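Local coordinates for protein meso-diaminopimelate dehydrogenase (Clostridium tetani, PDB 3WGY) that catalyses the reversible, NADP-dependent oxidative deamination of meso-2,6-diaminopimelate, and here, in engineered form, holds 4-methyl-2-oxovalerate, at residues 54-59 / 81-86; 87-92 / 104-109. The protein carries 6 engineered substitutions. One frame throughout, in Å; residues are numbered along the deposited sequence.

Contact 1 (54-59 / 81-86); sequences SRLELY and PMIASQ
Leu56 and Ile83 stand opposite each other with their CA atoms 8.5 Å apart, and the gap narrows to 7.2 Å between Glu57 CA and Gln86 CA. Each segment makes a tight i to i+3 turn here: Tyr59 N donates to Leu56 O (2.9 Å), and Gln86 N to Ile83 O. Leu56 carries the apolar half of the contact. Its CG lies anti to the backbone N (chi1 178°), and with chi2 at 59° this brings the CD2 methyl to the helix, where it meets CD1 of Ile83. The two side chains cross at about a right angle; the modelled carbon separation is doubtfully short and says only that they touch. The 3-10 turn lies on the crossover connection from strand 50-52, outermost of the parallel sheet in this chain, to strand 65-68, a Rossmann-type arrangement, and is set against helix 80-84, the second short helix after that strand. Beneath the pair, Met66 of strand 65-68 touches both Leu56 and Ile83, and Leu68 touches Ile83 as well. The two segments bury 156 Å² between them, and toward the surface the contact changes character. Gln86, extended beyond CG, lays its terminal amide alongside CB and CA of Glu57, while the Glu57 chain turns off and carries its carboxylate away from the helix.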
loop_
_atom_site.group_PDB
_atom_site.type_symbol
_atom_site.label_atom_id
_atom_site.label_comp_id
_atom_site.label_asym_id
_atom_site.label_seq_id
_atom_site.Cartn_x
_atom_site.Cartn_y
_atom_site.Cartn_z
ATOM N N SER B 54 31.045 -22.592 4.267
ATOM C CA SER B 54 32.368 -22.510 3.640
ATOM C C SER B 54 32.331 -22.839 2.150
ATOM O O SER B 54 33.258 -22.501 1.411
ATOM C CB SER B 54 33.341 -23.463 4.330
ATOM O OG SER B 54 32.846 -24.790 4.280
ATOM N N ARG B 55 31.269 -23.505 1.711
ATOM C CA ARG B 55 31.133 -23.884 0.308
ATOM C C ARG B 55 30.154 -22.995 -0.451
ATOM O O ARG B 55 29.652 -23.373 -1.512
ATOM C CB ARG B 55 30.694 -25.345 0.198
ATOM C CG ARG B 55 31.754 -26.326 0.694
ATOM C CD ARG B 55 31.174 -27.694 0.960
ATOM N NE ARG B 55 30.738 -28.395 -0.244
ATOM C CZ ARG B 55 31.556 -28.964 -1.127
ATOM N NH1 ARG B 55 32.871 -28.916 -0.959
ATOM N NH2 ARG B 55 31.053 -29.606 -2.171
ATOM N N LEU B 56 29.887 -21.811 0.091
ATOM C CA LEU B 56 28.973 -20.875 -0.550
ATOM C C LEU B 56 29.470 -20.521 -1.946
ATOM O O LEU B 56 28.715 -20.559 -2.916
ATOM C CB LEU B 56 28.864 -19.598 0.278
ATOM C CG LEU B 56 27.957 -18.530 -0.328
ATOM C CD1 LEU B 56 26.568 -19.095 -0.506
ATOM C CD2 LEU B 56 27.931 -17.324 0.575
ATOM N N GLU B 57 30.750 -20.174 -2.029
ATOM C CA GLU B 57 31.396 -19.805 -3.281
ATOM C C GLU B 57 31.164 -20.797 -4.423
ATOM O O GLU B 57 31.133 -20.412 -5.590
ATOM C CB GLU B 57 32.896 -19.660 -3.045
ATOM C CG GLU B 57 33.494 -20.826 -2.256
ATOM C CD GLU B 57 35.006 -20.732 -2.107
ATOM O OE1 GLU B 57 35.588 -21.589 -1.407
ATOM O OE2 GLU B 57 35.613 -19.807 -2.691
ATOM N N LEU B 58 31.000 -22.069 -4.087
ATOM C CA LEU B 58 30.798 -23.104 -5.095
ATOM C C LEU B 58 29.444 -23.042 -5.785
ATOM O O LEU B 58 29.213 -23.732 -6.782
ATOM C CB LEU B 58 30.969 -24.488 -4.458
ATOM C CG LEU B 58 32.322 -24.703 -3.781
ATOM C CD1 LEU B 58 32.363 -26.060 -3.077
ATOM C CD2 LEU B 58 33.416 -24.594 -4.828
ATOM N N TYR B 59 28.551 -22.213 -5.265
ATOM C CA TYR B 59 27.217 -22.115 -5.834
ATOM C C TYR B 59 26.939 -20.845 -6.642
ATOM O O TYR B 59 25.781 -20.504 -6.889
ATOM C CB TYR B 59 26.184 -22.280 -4.706
ATOM C CG TYR B 59 26.158 -23.681 -4.132
ATOM C CD1 TYR B 59 27.209 -24.156 -3.339
ATOM C CD2 TYR B 59 25.114 -24.560 -4.438
ATOM C CE1 TYR B 59 27.222 -25.475 -2.869
ATOM C CE2 TYR B 59 25.118 -25.877 -3.977
ATOM C CZ TYR B 59 26.175 -26.329 -3.194
ATOM O OH TYR B 59 26.189 -27.630 -2.752
ATOM N N PRO B 81 27.792 -7.883 2.442
ATOM C CA PRO B 81 28.905 -7.489 1.577
ATOM C C PRO B 81 29.680 -8.666 0.993
ATOM O O PRO B 81 30.068 -8.645 -0.175
ATOM C CB PRO B 81 29.759 -6.643 2.509
ATOM C CG PRO B 81 28.730 -5.939 3.306
ATOM C CD PRO B 81 27.806 -7.071 3.674
ATOM N N MET B 82 29.903 -9.690 1.804
ATOM C CA MET B 82 30.643 -10.857 1.351
ATOM C C MET B 82 29.864 -11.681 0.331
ATOM O O MET B 82 30.455 -12.254 -0.588
ATOM C CB MET B 82 31.026 -11.735 2.541
ATOM C CG MET B 82 31.785 -11.001 3.646
ATOM S SD MET B 82 33.107 -9.896 3.056
ATOM C CE MET B 82 34.195 -11.058 2.197
ATOM N N ILE B 83 28.543 -11.746 0.488
ATOM C CA ILE B 83 27.705 -12.507 -0.438
ATOM C C ILE B 83 27.415 -11.697 -1.702
ATOM O O ILE B 83 27.292 -12.256 -2.792
ATOM C CB ILE B 83 26.332 -12.871 0.180
ATOM C CG1 ILE B 83 26.491 -13.302 1.638
ATOM C CG2 ILE B 83 25.675 -13.981 -0.646
ATOM C CD1 ILE B 83 27.359 -14.511 1.849
ATOM N N ALA B 84 27.294 -10.382 -1.546
ATOM C CA ALA B 84 26.993 -9.498 -2.669
ATOM C C ALA B 84 28.017 -9.573 -3.794
ATOM O O ALA B 84 27.673 -9.384 -4.960
ATOM C CB ALA B 84 26.861 -8.057 -2.181
ATOM N N SER B 85 29.274 -9.838 -3.448
ATOM C CA SER B 85 30.329 -9.931 -4.450
ATOM C C SER B 85 30.218 -11.211 -5.253
ATOM O O SER B 85 30.951 -11.408 -6.220
ATOM C CB SER B 85 31.708 -9.894 -3.789
ATOM O OG SER B 85 31.972 -8.627 -3.217
ATOM N N GLN B 86 29.294 -12.079 -4.866
ATOM C CA GLN B 86 29.149 -13.351 -5.554
ATOM C C GLN B 86 27.739 -13.658 -6.025
ATOM O O GLN B 86 27.556 -14.466 -6.936
ATOM C CB GLN B 86 29.631 -14.473 -4.637
ATOM C CG GLN B 86 31.048 -14.272 -4.126
ATOM C CD GLN B 86 31.420 -15.245 -3.024
ATOM O OE1 GLN B 86 30.831 -15.233 -1.941
ATOM N NE2 GLN B 86 32.405 -16.094 -3.295
#

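Contact 2 (87-92 / 104-109); sequences FNTVDS and ERMDEI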
loop_
_atom_site.group_PDB
_atom_site.type_symbol
_atom_site.label_atom_id
_atom_site.label_comp_id
_atom_site.label_asym_id
_atom_site.label_seq_id
_atom_site.Cartn_x
_atom_site.Cartn_y
_atom_site.Cartn_z
ATOM N N PHE B 87 26.741 -13.035 -5.407
ATOM C CA PHE B 87 25.357 -13.287 -5.803
ATOM C C PHE B 87 24.526 -12.024 -5.730
ATOM O O PHE B 87 24.955 -11.018 -5.170
ATOM C CB PHE B 87 24.690 -14.322 -4.883
ATOM C CG PHE B 87 25.471 -15.598 -4.710
ATOM C CD1 PHE B 87 26.577 -15.645 -3.873
ATOM C CD2 PHE B 87 25.090 -16.757 -5.379
ATOM C CE1 PHE B 87 27.297 -16.832 -3.702
ATOM C CE2 PHE B 87 25.802 -17.944 -5.214
ATOM C CZ PHE B 87 26.907 -17.980 -4.374
ATOM N N ASN B 88 23.335 -12.074 -6.319
ATOM C CA ASN B 88 22.416 -10.948 -6.235
ATOM C C ASN B 88 21.830 -11.231 -4.862
ATOM O O ASN B 88 21.524 -12.378 -4.556
ATOM C CB ASN B 88 21.327 -11.048 -7.297
ATOM C CG ASN B 88 21.873 -10.938 -8.699
ATOM O OD1 ASN B 88 22.601 -10.004 -9.021
ATOM N ND2 ASN B 88 21.512 -11.889 -9.548
ATOM N N THR B 89 21.674 -10.219 -4.025
ATOM C CA THR B 89 21.163 -10.494 -2.692
ATOM C C THR B 89 19.900 -9.765 -2.284
ATOM O O THR B 89 19.525 -8.756 -2.877
ATOM C CB THR B 89 22.217 -10.178 -1.642
ATOM O OG1 THR B 89 22.496 -8.772 -1.668
ATOM C CG2 THR B 89 23.490 -10.961 -1.924
ATOM N N VAL B 90 19.257 -10.307 -1.255
ATOM C CA VAL B 90 18.049 -9.748 -0.675
ATOM C C VAL B 90 18.228 -9.853 0.835
ATOM O O VAL B 90 18.492 -10.937 1.355
ATOM C CB VAL B 90 16.786 -10.553 -1.085
ATOM C CG1 VAL B 90 15.604 -10.148 -0.208
ATOM C CG2 VAL B 90 16.451 -10.299 -2.550
ATOM N N ASP B 91 18.112 -8.731 1.539
ATOM C CA ASP B 91 18.242 -8.755 2.992
ATOM C C ASP B 91 17.181 -7.888 3.662
ATOM O O ASP B 91 16.481 -7.110 3.004
ATOM C CB ASP B 91 19.639 -8.306 3.438
ATOM C CG ASP B 91 19.879 -6.819 3.241
ATOM O OD1 ASP B 91 19.023 -6.010 3.664
ATOM O OD2 ASP B 91 20.937 -6.456 2.677
ATOM N N SER B 92 17.070 -8.018 4.978
ATOM C CA SER B 92 16.083 -7.262 5.735
ATOM C C SER B 92 16.745 -6.377 6.784
ATOM O O SER B 92 16.185 -6.153 7.858
ATOM C CB SER B 92 15.119 -8.229 6.411
ATOM O OG SER B 92 15.849 -9.174 7.178
ATOM N N GLU B 104 25.280 2.340 0.814
ATOM C CA GLU B 104 26.537 2.658 0.142
ATOM C C GLU B 104 27.443 1.439 0.037
ATOM O O GLU B 104 27.940 1.122 -1.044
ATOM C CB GLU B 104 27.276 3.776 0.884
ATOM C CG GLU B 104 26.591 5.128 0.823
ATOM C CD GLU B 104 26.373 5.612 -0.602
ATOM O OE1 GLU B 104 27.364 5.723 -1.359
ATOM O OE2 GLU B 104 25.206 5.884 -0.962
ATOM N N ARG B 105 27.647 0.755 1.162
ATOM C CA ARG B 105 28.506 -0.428 1.206
ATOM C C ARG B 105 28.063 -1.472 0.184
ATOM O O ARG B 105 28.859 -1.939 -0.638
ATOM C CB ARG B 105 28.488 -1.050 2.612
ATOM C CG ARG B 105 29.353 -2.311 2.762
ATOM C CD ARG B 105 30.664 -2.022 3.504
ATOM N NE ARG B 105 31.787 -2.828 3.014
ATOM C CZ ARG B 105 32.164 -4.004 3.509
ATOM N NH1 ARG B 105 31.516 -4.548 4.534
ATOM N NH2 ARG B 105 33.198 -4.643 2.972
ATOM N N MET B 106 26.788 -1.837 0.243
ATOM C CA MET B 106 26.248 -2.836 -0.669
ATOM C C MET B 106 26.232 -2.361 -2.120
ATOM O O MET B 106 26.381 -3.166 -3.039
ATOM C CB MET B 106 24.834 -3.220 -0.238
ATOM C CG MET B 106 24.757 -3.861 1.132
ATOM S SD MET B 106 25.594 -5.443 1.178
ATOM C CE MET B 106 24.379 -6.529 0.456
ATOM N N ASP B 107 26.050 -1.059 -2.319
ATOM C CA ASP B 107 26.008 -0.490 -3.663
ATOM C C ASP B 107 27.357 -0.646 -4.359
ATOM O O ASP B 107 27.427 -1.091 -5.505
ATOM C CB ASP B 107 25.613 0.990 -3.602
ATOM C CG ASP B 107 25.329 1.575 -4.977
ATOM O OD1 ASP B 107 24.630 0.914 -5.775
ATOM O OD2 ASP B 107 25.794 2.703 -5.256
ATOM N N GLU B 108 28.428 -0.286 -3.659
ATOM C CA GLU B 108 29.771 -0.404 -4.213
ATOM C C GLU B 108 30.069 -1.851 -4.597
ATOM O O GLU B 108 30.407 -2.146 -5.741
ATOM C CB GLU B 108 30.809 0.079 -3.196
ATOM C CG GLU B 108 31.971 -0.890 -2.984
ATOM C CD GLU B 108 33.002 -0.365 -2.011
ATOM O OE1 GLU B 108 33.675 0.634 -2.350
ATOM O OE2 GLU B 108 33.135 -0.944 -0.910
ATOM N N ILE B 109 29.936 -2.747 -3.624
ATOM C CA ILE B 109 30.199 -4.163 -3.833
ATOM C C ILE B 109 29.338 -4.761 -4.936
ATOM O O ILE B 109 29.824 -5.542 -5.753
ATOM C CB ILE B 109 29.964 -4.946 -2.532
ATOM C CG1 ILE B 109 30.878 -4.393 -1.435
ATOM C CG2 ILE B 109 30.227 -6.422 -2.762
ATOM C CD1 ILE B 109 30.362 -4.605 -0.031
#
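Asp91 OD1 is gripped by two backbone N-H groups, those of Phe93 and Ser120, and OD2 is hydrogen-bonded to His102 NE2. What 104-109 adds to this site is a single methyl group, CE of Met106, which lies 4.1 Å from Asp91 OD2 and 3.6 Å from Thr89 OG1. The two oxygens approach that methyl from different quarters. Thr89 OG1 sits almost straight beyond the bond from Met106 SD to CE, whereas Asp91 OD2 flanks the methyl, well off that line. Met106 gets there by bending at both chi2 (-65°) and chi3 (-80°): the chain curls before its end points at the strand. On the other side, Thr89 places OG1 between its own backbone N and carbonyl carbon (chi1 64°), and the hydroxyl's hydrogen bond is with Ser117 OG on neighbouring strand 116-118. The backbones stay well apart, with 9.4 Å between Thr89 CA and Met106 CA, a gap spanned by the long methionine side chain. Here strand 88-90 and helix 99-113 are the first two elements of a beta-alpha-beta unit that ends in strand 116-118, and the contact is one of the places where the helix packs on the sheet of the Rossmann-type domain. All three touching residues are buried, and only 86 Å² is shared. Since both oxygens have their hydrogen bonds elsewhere, the methionine owes them no polar partner: it presents an apolar surface to them, and its methyl, slightly polarised by the adjacent sulfur, is probably well tolerated beside oxygen.

In the fold
Going from the N terminus, the chain leaves strand 50-52, passes through 54-59, and runs through strand 65-68 and helix 75-78 to helix 80-84, where contact 1 closes the first loop. Contact 2 opens at the very next residue: strand 88-90 enters the sheet beside 65-68, and helix 99-113 returns to close the second loop before strand 116-118. The two loops therefore follow in series, neither nesting nor crossing, with centres about 12 Å apart. Helix 80-84 meets helix 99-113 through Pro81, which packs on Arg105, Met106 and Ile109. Together they tie three successive crossover segments to the parallel sheet of the Rossmann-type domain.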